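Local coordinates for effector protein MavE (Legionella pneumophila subsp. pneumophila, PDB 6PIR), which acts as a virulence effector indispensable for endoplasmic reticulum-mediated remodelling of the Legionella-containing vacuole and for its evasion of lysosomes, at residues Ile32-Thr36 with Glu71-Leu75; Tyr45-Arg50 with Leu98-Tyr102. All blocks are in the same frame, centred on the assembly; numbering follows the deposited sequence.

Interaction 1. Residues Ile32-Thr36 with Glu71-Leu75; sequences IHHFT and EAIAL
The last turn of helix 26-36 packs across helix 59-77; the segment axes approach to 10.0 Å and cross at +49°, nearer parallel than antiparallel. Register is set by Thr36 and Glu71, whose CA atoms lie 6.1 Å apart, and backbone hydrogen bonds run from Thr36 N to Ile32 O (3.0 Å) and from Leu75 N to Glu71 O (2.9 Å).

Glu71 is the central side chain. With chi1 m, chi2 at 149°, off the t well, and chi3 at 19°, it slants back toward the N-terminal end of segment 32-36 and brings its carboxylate to His33. The t rotamer of His33, with chi2 at 71°, places ND1 2.7 Å from Glu71 OE2, and ND1 donates this His-carboxylate hydrogen bond at the ring edge, near the imidazole plane, with an N-H...O angle of 140°. Glu71 CG lies 3.2 Å from Thr36 OG1, while Glu71 OE1 comes within 3.8 Å of Ile32 CG2.

The remaining contacts are apolar. Thr36 adopts the p rotamer; its CB lies 4.0 Å from Ala74 CB, its CG2 3.9 Å from Leu75 CG. Leu75, m,t, reaches back so that CD2 meets the edge of the Phe35 ring (CE2, 3.7 Å; chi1 t, chi2 78°) and CD1 sits 4.5 Å from CG2 of Ile32, which is m,t and points toward helix 59-77.

A buried acid thus pairs with histidine beside an apolar patch of Ile32, Phe35, Thr36, Ala74 and Leu75. Helix 5-21 flanks it, Ile21 touching Ile32 and Glu71 and Phe17 touching Leu75, while Ile73 faces helix 85-106.

Interaction 2. Residues Tyr45-Arg50 with Leu98-Tyr102; sequences YQINSR and LLDNY
Residues 45-50 form a compact turn beside helix 85-106: Gln46 has left-handed backbone angles (54/48), residues 47-49 helical ones, and Arg50 N bonds to Ile47 O. Segment 98-102 is helical with a wider pi-type turn. The closest CA pairs are Ile47-Leu99 (6.6 Å) and Arg50-Asp100 (6.8 Å).

Apolar packing centres on Leu99 (m,t): its CD1 lies 3.9 Å from Tyr45 CD1 and its CD2 3.7 Å from Ile47 CG1. Tyr45 belongs to the inferred NPxY motif, which binds host phosphotyrosine-binding domains. Arg50 also approaches closely, CD 3.1 Å from Leu99 O and NE 3.6 Å from Leu99 CB.

In the salt bridge, Arg50 (m,t,t, chi4 79°) donates from NE and NH2 to Asp100 OD1, at 2.8 and 2.7 Å. Asp100 (m) starts away from the turn, but its carboxylate comes round. Within the turn, Arg50 NH1 (2.8 Å) and Ser49 OG (3.1 Å) hydrogen-bond to Gln46 O.

One guanidinium therefore helps fasten the turn and ties it electrostatically to the helix, with Leu99 as hydrophobic complement.

How the interactions relate
From the N terminus, the chain leaves helix 5-21, enters helix 26-36 with the first half of interaction 1, and, after a gap at residues 39-41, which are not modelled, resumes in the loop that carries the first half of interaction 2. Helix 59-77 returns to close interaction 1 across 34 intervening residues, and helix 85-106 closes interaction 2 across 47, so the two loops cross. Their centres are 16 Å apart, but they meet through Ile73: its CG2 lies 3.3 Å from Tyr45 OH, its CG1 3.6 Å from Leu98 CD2. Together they fasten helix 26-36 and the NPxY-containing loop to two consecutive helices of this fragment, which lacks the C-terminal transmembrane helix.

Interaction 1. Residues Ile32-Thr36 with Glu71-Leu75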
loop_
_atom_site.group_PDB
_atom_site.type_symbol
_atom_site.label_atom_id
_atom_site.label_comp_id
_atom_site.label_asym_id
_atom_site.label_seq_id
_atom_site.Cartn_x
_atom_site.Cartn_y
_atom_site.Cartn_z
ATOM N N ILE A 32 1.478 -4.135 -14.470
ATOM C CA ILE A 32 1.271 -2.990 -13.582
ATOM C C ILE A 32 2.610 -2.425 -13.143
ATOM O O ILE A 32 2.838 -1.208 -13.177
ATOM C CB ILE A 32 0.435 -3.399 -12.365
ATOM C CG1 ILE A 32 -0.966 -3.842 -12.792
ATOM C CG2 ILE A 32 0.372 -2.202 -11.387
ATOM C CD1 ILE A 32 -1.790 -4.541 -11.685
ATOM N N HIS A 33 3.523 -3.313 -12.737
ATOM C CA HIS A 33 4.867 -2.887 -12.375
ATOM C C HIS A 33 5.527 -2.133 -13.523
ATOM O O HIS A 33 6.131 -1.067 -13.328
ATOM C CB HIS A 33 5.725 -4.093 -11.961
ATOM C CG HIS A 33 7.052 -3.675 -11.409
ATOM N ND1 HIS A 33 7.178 -3.059 -10.177
ATOM C CD2 HIS A 33 8.284 -3.655 -11.965
ATOM C CE1 HIS A 33 8.447 -2.734 -9.983
ATOM N NE2 HIS A 33 9.134 -3.084 -11.054
ATOM N N HIS A 34 5.444 -2.698 -14.731
ATOM C CA HIS A 34 6.043 -2.069 -15.886
ATOM C C HIS A 34 5.488 -0.670 -16.084
ATOM O O HIS A 34 6.238 0.265 -16.402
ATOM C CB HIS A 34 5.761 -2.953 -17.098
ATOM C CG HIS A 34 6.252 -2.371 -18.381
ATOM N ND1 HIS A 34 7.523 -1.857 -18.522
ATOM C CD2 HIS A 34 5.638 -2.208 -19.574
ATOM C CE1 HIS A 34 7.674 -1.410 -19.758
ATOM N NE2 HIS A 34 6.544 -1.613 -20.414
ATOM N N PHE A 35 4.180 -0.507 -15.851
ATOM C CA PHE A 35 3.541 0.791 -16.026
ATOM C C PHE A 35 4.042 1.806 -15.007
ATOM O O PHE A 35 4.180 2.991 -15.327
ATOM C CB PHE A 35 2.018 0.642 -15.908
ATOM C CG PHE A 35 1.294 1.959 -15.916
ATOM C CD1 PHE A 35 1.087 2.639 -17.108
ATOM C CD2 PHE A 35 0.815 2.507 -14.735
ATOM C CE1 PHE A 35 0.424 3.876 -17.114
ATOM C CE2 PHE A 35 0.158 3.730 -14.737
ATOM C CZ PHE A 35 -0.053 4.402 -15.911
ATOM N N THR A 36 4.243 1.377 -13.760
ATOM C CA THR A 36 4.729 2.307 -12.749
ATOM C C THR A 36 6.250 2.381 -12.735
ATOM O O THR A 36 6.799 3.276 -12.082
ATOM C CB THR A 36 4.236 1.918 -11.340
ATOM O OG1 THR A 36 4.706 0.603 -11.029
ATOM C CG2 THR A 36 2.701 1.902 -11.258
ATOM N N GLU A 71 3.777 0.204 -6.115
ATOM C CA GLU A 71 2.924 0.496 -7.262
ATOM C C GLU A 71 1.684 1.244 -6.828
ATOM O O GLU A 71 1.231 2.153 -7.528
ATOM C CB GLU A 71 2.540 -0.794 -7.980
ATOM C CG GLU A 71 3.724 -1.403 -8.755
ATOM C CD GLU A 71 3.679 -2.922 -8.847
ATOM O OE1 GLU A 71 2.616 -3.543 -8.657
ATOM O OE2 GLU A 71 4.724 -3.519 -9.121
ATOM N N ALA A 72 1.117 0.856 -5.688
ATOM C CA ALA A 72 -0.051 1.533 -5.160
ATOM C C ALA A 72 0.262 2.990 -4.855
ATOM O O ALA A 72 -0.495 3.885 -5.238
ATOM C CB ALA A 72 -0.545 0.816 -3.896
ATOM N N ILE A 73 1.395 3.246 -4.199
ATOM C CA ILE A 73 1.788 4.626 -3.885
ATOM C C ILE A 73 1.973 5.436 -5.167
ATOM O O ILE A 73 1.518 6.580 -5.269
ATOM C CB ILE A 73 3.059 4.640 -3.020
ATOM C CG1 ILE A 73 2.795 4.017 -1.661
ATOM C CG2 ILE A 73 3.626 6.049 -2.883
ATOM C CD1 ILE A 73 4.040 3.711 -0.897
ATOM N N ALA A 74 2.670 4.858 -6.156
ATOM C CA ALA A 74 2.854 5.510 -7.446
ATOM C C ALA A 74 1.517 5.883 -8.071
ATOM O O ALA A 74 1.332 7.019 -8.532
ATOM C CB ALA A 74 3.632 4.567 -8.380
ATOM N N LEU A 75 0.572 4.927 -8.102
ATOM C CA LEU A 75 -0.703 5.149 -8.772
ATOM C C LEU A 75 -1.544 6.202 -8.053
ATOM O O LEU A 75 -2.131 7.091 -8.689
ATOM C CB LEU A 75 -1.471 3.833 -8.870
ATOM C CG LEU A 75 -0.884 2.791 -9.861
ATOM C CD1 LEU A 75 -1.519 1.447 -9.625
ATOM C CD2 LEU A 75 -1.107 3.245 -11.286
#

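Interaction 2. Residues Tyr45-Arg50 with Leu98-Tyr102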
loop_
_atom_site.group_PDB
_atom_site.type_symbol
_atom_site.label_atom_id
_atom_site.label_comp_id
_atom_site.label_asym_id
_atom_site.label_seq_id
_atom_site.Cartn_x
_atom_site.Cartn_y
_atom_site.Cartn_z
ATOM N N TYR A 45 11.324 2.958 -0.946
ATOM C CA TYR A 45 10.475 3.148 0.224
ATOM C C TYR A 45 10.885 2.337 1.449
ATOM O O TYR A 45 10.298 2.546 2.522
ATOM C CB TYR A 45 9.019 2.822 -0.123
ATOM C CG TYR A 45 8.431 3.800 -1.100
ATOM C CD1 TYR A 45 8.479 5.168 -0.858
ATOM C CD2 TYR A 45 7.778 3.357 -2.228
ATOM C CE1 TYR A 45 7.948 6.064 -1.762
ATOM C CE2 TYR A 45 7.233 4.235 -3.125
ATOM C CZ TYR A 45 7.308 5.593 -2.891
ATOM O OH TYR A 45 6.765 6.484 -3.800
ATOM N N GLN A 46 11.847 1.414 1.326
ATOM C CA GLN A 46 12.251 0.539 2.433
ATOM C C GLN A 46 11.053 -0.215 3.020
ATOM O O GLN A 46 10.856 -0.260 4.229
ATOM C CB GLN A 46 12.956 1.335 3.541
ATOM C CG GLN A 46 14.052 2.301 3.133
ATOM C CD GLN A 46 14.490 3.137 4.328
ATOM O OE1 GLN A 46 13.653 3.656 5.078
ATOM N NE2 GLN A 46 15.796 3.245 4.532
ATOM N N ILE A 47 10.235 -0.809 2.151
ATOM C CA ILE A 47 9.033 -1.489 2.642
ATOM C C ILE A 47 9.397 -2.786 3.354
ATOM O O ILE A 47 8.803 -3.125 4.389
ATOM C CB ILE A 47 8.059 -1.730 1.473
ATOM C CG1 ILE A 47 7.679 -0.389 0.829
ATOM C CG2 ILE A 47 6.819 -2.462 1.935
ATOM C CD1 ILE A 47 7.186 -0.501 -0.618
ATOM N N ASN A 48 10.430 -3.491 2.858
ATOM C CA ASN A 48 10.876 -4.755 3.453
ATOM C C ASN A 48 11.064 -4.658 4.964
ATOM O O ASN A 48 10.640 -5.548 5.716
ATOM C CB ASN A 48 12.192 -5.195 2.805
ATOM C CG ASN A 48 11.987 -6.119 1.639
ATOM O OD1 ASN A 48 10.895 -6.639 1.446
ATOM N ND2 ASN A 48 13.037 -6.321 0.838
ATOM N N SER A 49 11.661 -3.576 5.438
ATOM C CA SER A 49 11.955 -3.515 6.868
ATOM C C SER A 49 10.710 -3.393 7.748
ATOM O O SER A 49 10.812 -3.582 8.965
ATOM C CB SER A 49 12.871 -2.339 7.152
ATOM O OG SER A 49 12.196 -1.124 6.886
ATOM N N ARG A 50 9.554 -3.071 7.181
ATOM C CA ARG A 50 8.339 -2.833 7.957
ATOM C C ARG A 50 7.410 -4.048 8.015
ATOM O O ARG A 50 6.344 -3.986 8.634
ATOM C CB ARG A 50 7.628 -1.613 7.367
ATOM C CG ARG A 50 8.464 -0.316 7.472
ATOM C CD ARG A 50 8.077 0.751 6.433
ATOM N NE ARG A 50 8.530 2.096 6.806
ATOM C CZ ARG A 50 9.774 2.543 6.663
ATOM N NH1 ARG A 50 10.705 1.745 6.142
ATOM N NH2 ARG A 50 10.090 3.785 7.030
ATOM N N LEU A 98 1.320 5.369 5.659
ATOM C CA LEU A 98 1.139 4.074 5.012
ATOM C C LEU A 98 2.295 3.143 5.360
ATOM O O LEU A 98 2.090 2.076 5.936
ATOM C CB LEU A 98 1.000 4.275 3.509
ATOM C CG LEU A 98 0.864 2.983 2.674
ATOM C CD1 LEU A 98 -0.389 2.178 3.117
ATOM C CD2 LEU A 98 0.792 3.345 1.214
ATOM N N LEU A 99 3.528 3.593 5.134
ATOM C CA LEU A 99 4.691 2.730 5.317
ATOM C C LEU A 99 4.936 2.403 6.787
ATOM O O LEU A 99 5.130 1.236 7.153
ATOM C CB LEU A 99 5.901 3.426 4.685
ATOM C CG LEU A 99 5.693 3.602 3.175
ATOM C CD1 LEU A 99 6.737 4.529 2.518
ATOM C CD2 LEU A 99 5.738 2.263 2.501
ATOM N N ASP A 100 4.932 3.418 7.654
ATOM C CA ASP A 100 5.384 3.241 9.017
ATOM C C ASP A 100 4.269 2.697 9.900
ATOM O O ASP A 100 4.531 1.905 10.814
ATOM C CB ASP A 100 5.889 4.580 9.577
ATOM C CG ASP A 100 7.074 5.149 8.789
ATOM O OD1 ASP A 100 7.600 4.462 7.894
ATOM O OD2 ASP A 100 7.483 6.303 9.056
ATOM N N ASN A 101 3.034 3.149 9.689
ATOM C CA ASN A 101 1.934 2.680 10.515
ATOM C C ASN A 101 1.234 1.451 9.917
ATOM O O ASN A 101 0.932 0.502 10.648
ATOM C CB ASN A 101 0.923 3.809 10.747
ATOM C CG ASN A 101 1.438 4.882 11.722
ATOM O OD1 ASN A 101 1.037 4.949 12.914
ATOM N ND2 ASN A 101 2.308 5.733 11.225
ATOM N N TYR A 102 0.944 1.444 8.609
ATOM C CA TYR A 102 0.021 0.449 8.087
ATOM C C TYR A 102 0.691 -0.796 7.545
ATOM O O TYR A 102 0.086 -1.861 7.616
ATOM C CB TYR A 102 -0.862 1.060 6.998
ATOM C CG TYR A 102 -2.000 1.804 7.649
ATOM C CD1 TYR A 102 -1.812 3.102 8.094
ATOM C CD2 TYR A 102 -3.220 1.179 7.909
ATOM C CE1 TYR A 102 -2.826 3.783 8.749
ATOM C CE2 TYR A 102 -4.262 1.862 8.562
ATOM C CZ TYR A 102 -4.052 3.164 8.973
ATOM O OH TYR A 102 -5.061 3.869 9.626
#